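Local coordinates for protein viral CASP8 and FADD-like apoptosis regulator (Molluscum contagiosum virus subtype 1, PDB 2BBR) that inhibits death-receptor-induced apoptosis of the host cell, associating with the death-inducing signaling complex and interfering with caspase-8 recruitment and activation there, at residues E24-A36 with T41-K54. Residues are numbered along the deposited sequence; the frame is centred on the assembly and turned at random.
Sequences EDSLLLFLCHDAA and TVTQALCSLSQQRK
Thr41 opens the contact with its backbone: methyl CD2 of Leu29 lies 3.4 Å from Thr41 O, while the Thr41 side chain leaves the backbone away from 24-36 and forms a capping box with Gln44, OG1 accepting from Gln44 N. Val42, the first residue of helix 42-51, spreads its two methyls over helix 24-31. With CG1 anti to the backbone N (chi1 -176°), CG2 is turned onto Asp25, crossing that side chain at about a right angle with 3.5 Å to Asp25 CB, and CG1 faces CD1 of Leu28. One turn on, the small Ala45 lets the backbones come close; its CB touches Leu29 CD2 at 3.9 Å and also meets CB of Cys32 and of Ala36. Ser48 packs its CB against Ala36 CB at 3.8 Å. Leu49 divides its branches, CD1 against Cys32 SG at 3.7 Å and CD2 against Ala35 CB at 3.5 Å. Beyond the Schellman motif at Arg53, the extended chain of Lys54 brings NZ to 4.0 Å from Ala35 CB. The interface is mainly apolar, and Leu17 of helix 10-17 also touches Val42. The axes of the two helix segments approach to 9.7 Å, with 32° between their N-to-C directions, as consecutive helices packed side by side in the first death effector domain, a helical bundle of the death fold.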
# COMPACT_ATOMS: atom_id res chain seq x y z
N GLU A 24 -4.73 -10.33 0.46
CA GLU A 24 -3.99 -9.65 1.51
C GLU A 24 -2.48 -9.75 1.27
O GLU A 24 -1.75 -8.80 1.51
CB GLU A 24 -4.36 -10.22 2.87
CG GLU A 24 -5.82 -9.99 3.23
CD GLU A 24 -6.26 -10.75 4.46
OE1 GLU A 24 -6.08 -11.99 4.48
OE2 GLU A 24 -6.80 -10.12 5.39
N ASP A 25 -2.02 -10.91 0.78
CA ASP A 25 -0.60 -11.09 0.49
C ASP A 25 -0.16 -10.06 -0.55
O ASP A 25 0.90 -9.46 -0.43
CB ASP A 25 -0.31 -12.49 -0.06
CG ASP A 25 -0.50 -13.59 0.96
OD1 ASP A 25 -0.38 -13.31 2.17
OD2 ASP A 25 -0.75 -14.74 0.54
N SER A 26 -0.98 -9.89 -1.58
CA SER A 26 -0.67 -8.95 -2.65
C SER A 26 -0.58 -7.52 -2.11
O SER A 26 0.29 -6.75 -2.52
CB SER A 26 -1.74 -9.03 -3.74
OG SER A 26 -1.47 -8.12 -4.80
N LEU A 27 -1.49 -7.17 -1.21
CA LEU A 27 -1.48 -5.84 -0.63
C LEU A 27 -0.20 -5.61 0.18
O LEU A 27 0.40 -4.54 0.10
CB LEU A 27 -2.71 -5.62 0.26
CG LEU A 27 -4.06 -5.76 -0.44
CD1 LEU A 27 -5.18 -5.46 0.54
CD2 LEU A 27 -4.13 -4.82 -1.62
N LEU A 28 0.21 -6.61 0.95
CA LEU A 28 1.42 -6.45 1.74
C LEU A 28 2.64 -6.36 0.84
O LEU A 28 3.55 -5.56 1.09
CB LEU A 28 1.58 -7.61 2.73
CG LEU A 28 0.55 -7.68 3.86
CD1 LEU A 28 0.99 -8.72 4.88
CD2 LEU A 28 0.43 -6.31 4.53
N LEU A 29 2.68 -7.17 -0.21
CA LEU A 29 3.81 -7.12 -1.13
C LEU A 29 3.90 -5.72 -1.74
O LEU A 29 4.99 -5.19 -1.92
CB LEU A 29 3.67 -8.18 -2.23
CG LEU A 29 4.04 -9.60 -1.83
CD1 LEU A 29 3.76 -10.55 -2.98
CD2 LEU A 29 5.52 -9.66 -1.44
N PHE A 30 2.75 -5.13 -2.05
CA PHE A 30 2.73 -3.78 -2.62
C PHE A 30 3.27 -2.78 -1.59
O PHE A 30 4.07 -1.90 -1.92
CB PHE A 30 1.30 -3.42 -3.01
CG PHE A 30 1.13 -1.99 -3.44
CD1 PHE A 30 1.41 -1.59 -4.75
CD2 PHE A 30 0.70 -1.03 -2.53
CE1 PHE A 30 1.26 -0.25 -5.14
CE2 PHE A 30 0.55 0.30 -2.91
CZ PHE A 30 0.82 0.69 -4.22
N LEU A 31 2.83 -2.91 -0.34
CA LEU A 31 3.30 -2.01 0.71
C LEU A 31 4.81 -2.08 0.87
O LEU A 31 5.45 -1.09 1.25
CB LEU A 31 2.63 -2.36 2.05
CG LEU A 31 1.16 -2.00 2.23
CD1 LEU A 31 0.68 -2.49 3.58
CD2 LEU A 31 0.96 -0.49 2.10
N CYS A 32 5.38 -3.25 0.59
CA CYS A 32 6.82 -3.47 0.71
C CYS A 32 7.56 -3.28 -0.61
O CYS A 32 8.75 -3.60 -0.70
CB CYS A 32 7.09 -4.90 1.20
SG CYS A 32 6.41 -5.30 2.81
N HIS A 33 6.88 -2.75 -1.62
CA HIS A 33 7.49 -2.58 -2.94
C HIS A 33 8.82 -1.83 -2.99
O HIS A 33 9.74 -2.25 -3.68
CB HIS A 33 6.50 -1.90 -3.88
CG HIS A 33 6.92 -1.91 -5.31
ND1 HIS A 33 6.93 -3.05 -6.09
CD2 HIS A 33 7.38 -0.91 -6.11
CE1 HIS A 33 7.37 -2.75 -7.30
NE2 HIS A 33 7.65 -1.46 -7.34
N ASP A 34 8.93 -0.72 -2.26
CA ASP A 34 10.16 0.07 -2.26
C ASP A 34 11.28 -0.55 -1.43
O ASP A 34 12.44 -0.54 -1.84
CB ASP A 34 9.89 1.48 -1.74
CG ASP A 34 8.79 2.17 -2.50
OD1 ASP A 34 8.87 2.26 -3.74
OD2 ASP A 34 7.83 2.64 -1.85
N ALA A 35 10.93 -1.08 -0.26
CA ALA A 35 11.91 -1.66 0.64
C ALA A 35 12.36 -3.07 0.26
O ALA A 35 13.53 -3.42 0.44
CB ALA A 35 11.38 -1.66 2.06
N ALA A 36 11.44 -3.87 -0.26
CA ALA A 36 11.76 -5.25 -0.64
C ALA A 36 11.61 -5.47 -2.14
O ALA A 36 10.64 -6.08 -2.60
CB ALA A 36 10.86 -6.21 0.12
N THR A 41 7.01 -13.29 -2.87
CA THR A 41 6.24 -13.88 -1.78
C THR A 41 6.35 -13.00 -0.54
O THR A 41 7.35 -12.30 -0.35
CB THR A 41 6.76 -15.29 -1.43
OG1 THR A 41 8.08 -15.20 -0.89
CG2 THR A 41 6.79 -16.17 -2.67
N VAL A 42 5.33 -13.05 0.31
CA VAL A 42 5.33 -12.25 1.53
C VAL A 42 6.50 -12.64 2.43
O VAL A 42 7.09 -11.79 3.10
CB VAL A 42 4.02 -12.41 2.31
CG1 VAL A 42 4.01 -11.49 3.52
CG2 VAL A 42 2.84 -12.10 1.40
N THR A 43 6.82 -13.93 2.45
CA THR A 43 7.92 -14.42 3.27
C THR A 43 9.21 -13.71 2.87
O THR A 43 9.97 -13.25 3.74
CB THR A 43 8.11 -15.94 3.09
OG1 THR A 43 6.95 -16.63 3.58
CG2 THR A 43 9.33 -16.42 3.86
N GLN A 44 9.46 -13.60 1.57
CA GLN A 44 10.66 -12.94 1.08
C GLN A 44 10.68 -11.48 1.52
O GLN A 44 11.70 -10.98 1.99
CB GLN A 44 10.73 -12.98 -0.44
CG GLN A 44 10.88 -14.36 -1.04
CD GLN A 44 11.07 -14.31 -2.54
OE1 GLN A 44 10.31 -13.65 -3.25
NE2 GLN A 44 12.09 -15.01 -3.03
N ALA A 45 9.55 -10.81 1.37
CA ALA A 45 9.44 -9.41 1.75
C ALA A 45 9.77 -9.20 3.22
O ALA A 45 10.54 -8.31 3.57
CB ALA A 45 8.04 -8.89 1.44
N LEU A 46 9.20 -10.04 4.08
CA LEU A 46 9.46 -9.93 5.52
C LEU A 46 10.93 -10.17 5.84
O LEU A 46 11.51 -9.48 6.67
CB LEU A 46 8.59 -10.92 6.30
CG LEU A 46 7.07 -10.69 6.24
CD1 LEU A 46 6.37 -11.70 7.13
CD2 LEU A 46 6.75 -9.27 6.69
N CYS A 47 11.52 -11.17 5.19
CA CYS A 47 12.92 -11.47 5.41
C CYS A 47 13.77 -10.27 5.01
O CYS A 47 14.72 -9.91 5.70
CB CYS A 47 13.34 -12.71 4.61
SG CYS A 47 12.53 -14.24 5.12
N SER A 48 13.42 -9.65 3.89
CA SER A 48 14.14 -8.49 3.41
C SER A 48 14.03 -7.35 4.42
O SER A 48 15.01 -6.66 4.71
CB SER A 48 13.60 -8.04 2.05
OG SER A 48 14.34 -6.94 1.57
N LEU A 49 12.83 -7.13 4.95
CA LEU A 49 12.63 -6.07 5.92
C LEU A 49 13.41 -6.38 7.20
O LEU A 49 13.97 -5.48 7.82
CB LEU A 49 11.14 -5.91 6.25
CG LEU A 49 10.25 -5.39 5.12
CD1 LEU A 49 8.83 -5.24 5.65
CD2 LEU A 49 10.76 -4.06 4.60
N SER A 50 13.46 -7.65 7.58
CA SER A 50 14.19 -8.06 8.77
C SER A 50 15.67 -7.74 8.61
O SER A 50 16.32 -7.25 9.54
CB SER A 50 14.01 -9.56 9.01
OG SER A 50 12.64 -9.89 9.19
N GLN A 51 16.21 -8.02 7.43
CA GLN A 51 17.61 -7.76 7.12
C GLN A 51 17.97 -6.29 7.29
O GLN A 51 19.09 -5.95 7.65
CB GLN A 51 17.91 -8.17 5.68
CG GLN A 51 17.89 -9.66 5.42
CD GLN A 51 17.78 -9.97 3.95
OE1 GLN A 51 18.33 -9.26 3.11
NE2 GLN A 51 17.08 -11.05 3.62
N GLN A 52 17.00 -5.43 7.01
CA GLN A 52 17.18 -3.99 7.10
C GLN A 52 16.72 -3.42 8.43
O GLN A 52 16.82 -2.22 8.66
CB GLN A 52 16.40 -3.31 5.96
CG GLN A 52 16.88 -3.69 4.57
CD GLN A 52 15.91 -3.24 3.49
OE1 GLN A 52 15.03 -4.00 3.07
NE2 GLN A 52 16.06 -2.00 3.04
N ARG A 53 16.22 -4.29 9.30
CA ARG A 53 15.69 -3.89 10.60
C ARG A 53 14.56 -2.88 10.41
O ARG A 53 14.45 -1.89 11.13
CB ARG A 53 16.79 -3.30 11.49
CG ARG A 53 16.40 -3.32 12.96
CD ARG A 53 17.55 -2.92 13.86
NE ARG A 53 17.22 -3.15 15.27
CZ ARG A 53 16.23 -2.53 15.92
NH1 ARG A 53 15.47 -1.64 15.29
NH2 ARG A 53 16.00 -2.81 17.19
N LYS A 54 13.73 -3.14 9.41
CA LYS A 54 12.59 -2.27 9.12
C LYS A 54 11.32 -2.98 9.56
O LYS A 54 10.24 -2.39 9.57
CB LYS A 54 12.51 -1.96 7.63
CG LYS A 54 13.63 -1.07 7.11
CD LYS A 54 13.48 -0.82 5.62
CE LYS A 54 14.60 0.06 5.09
NZ LYS A 54 14.48 0.28 3.62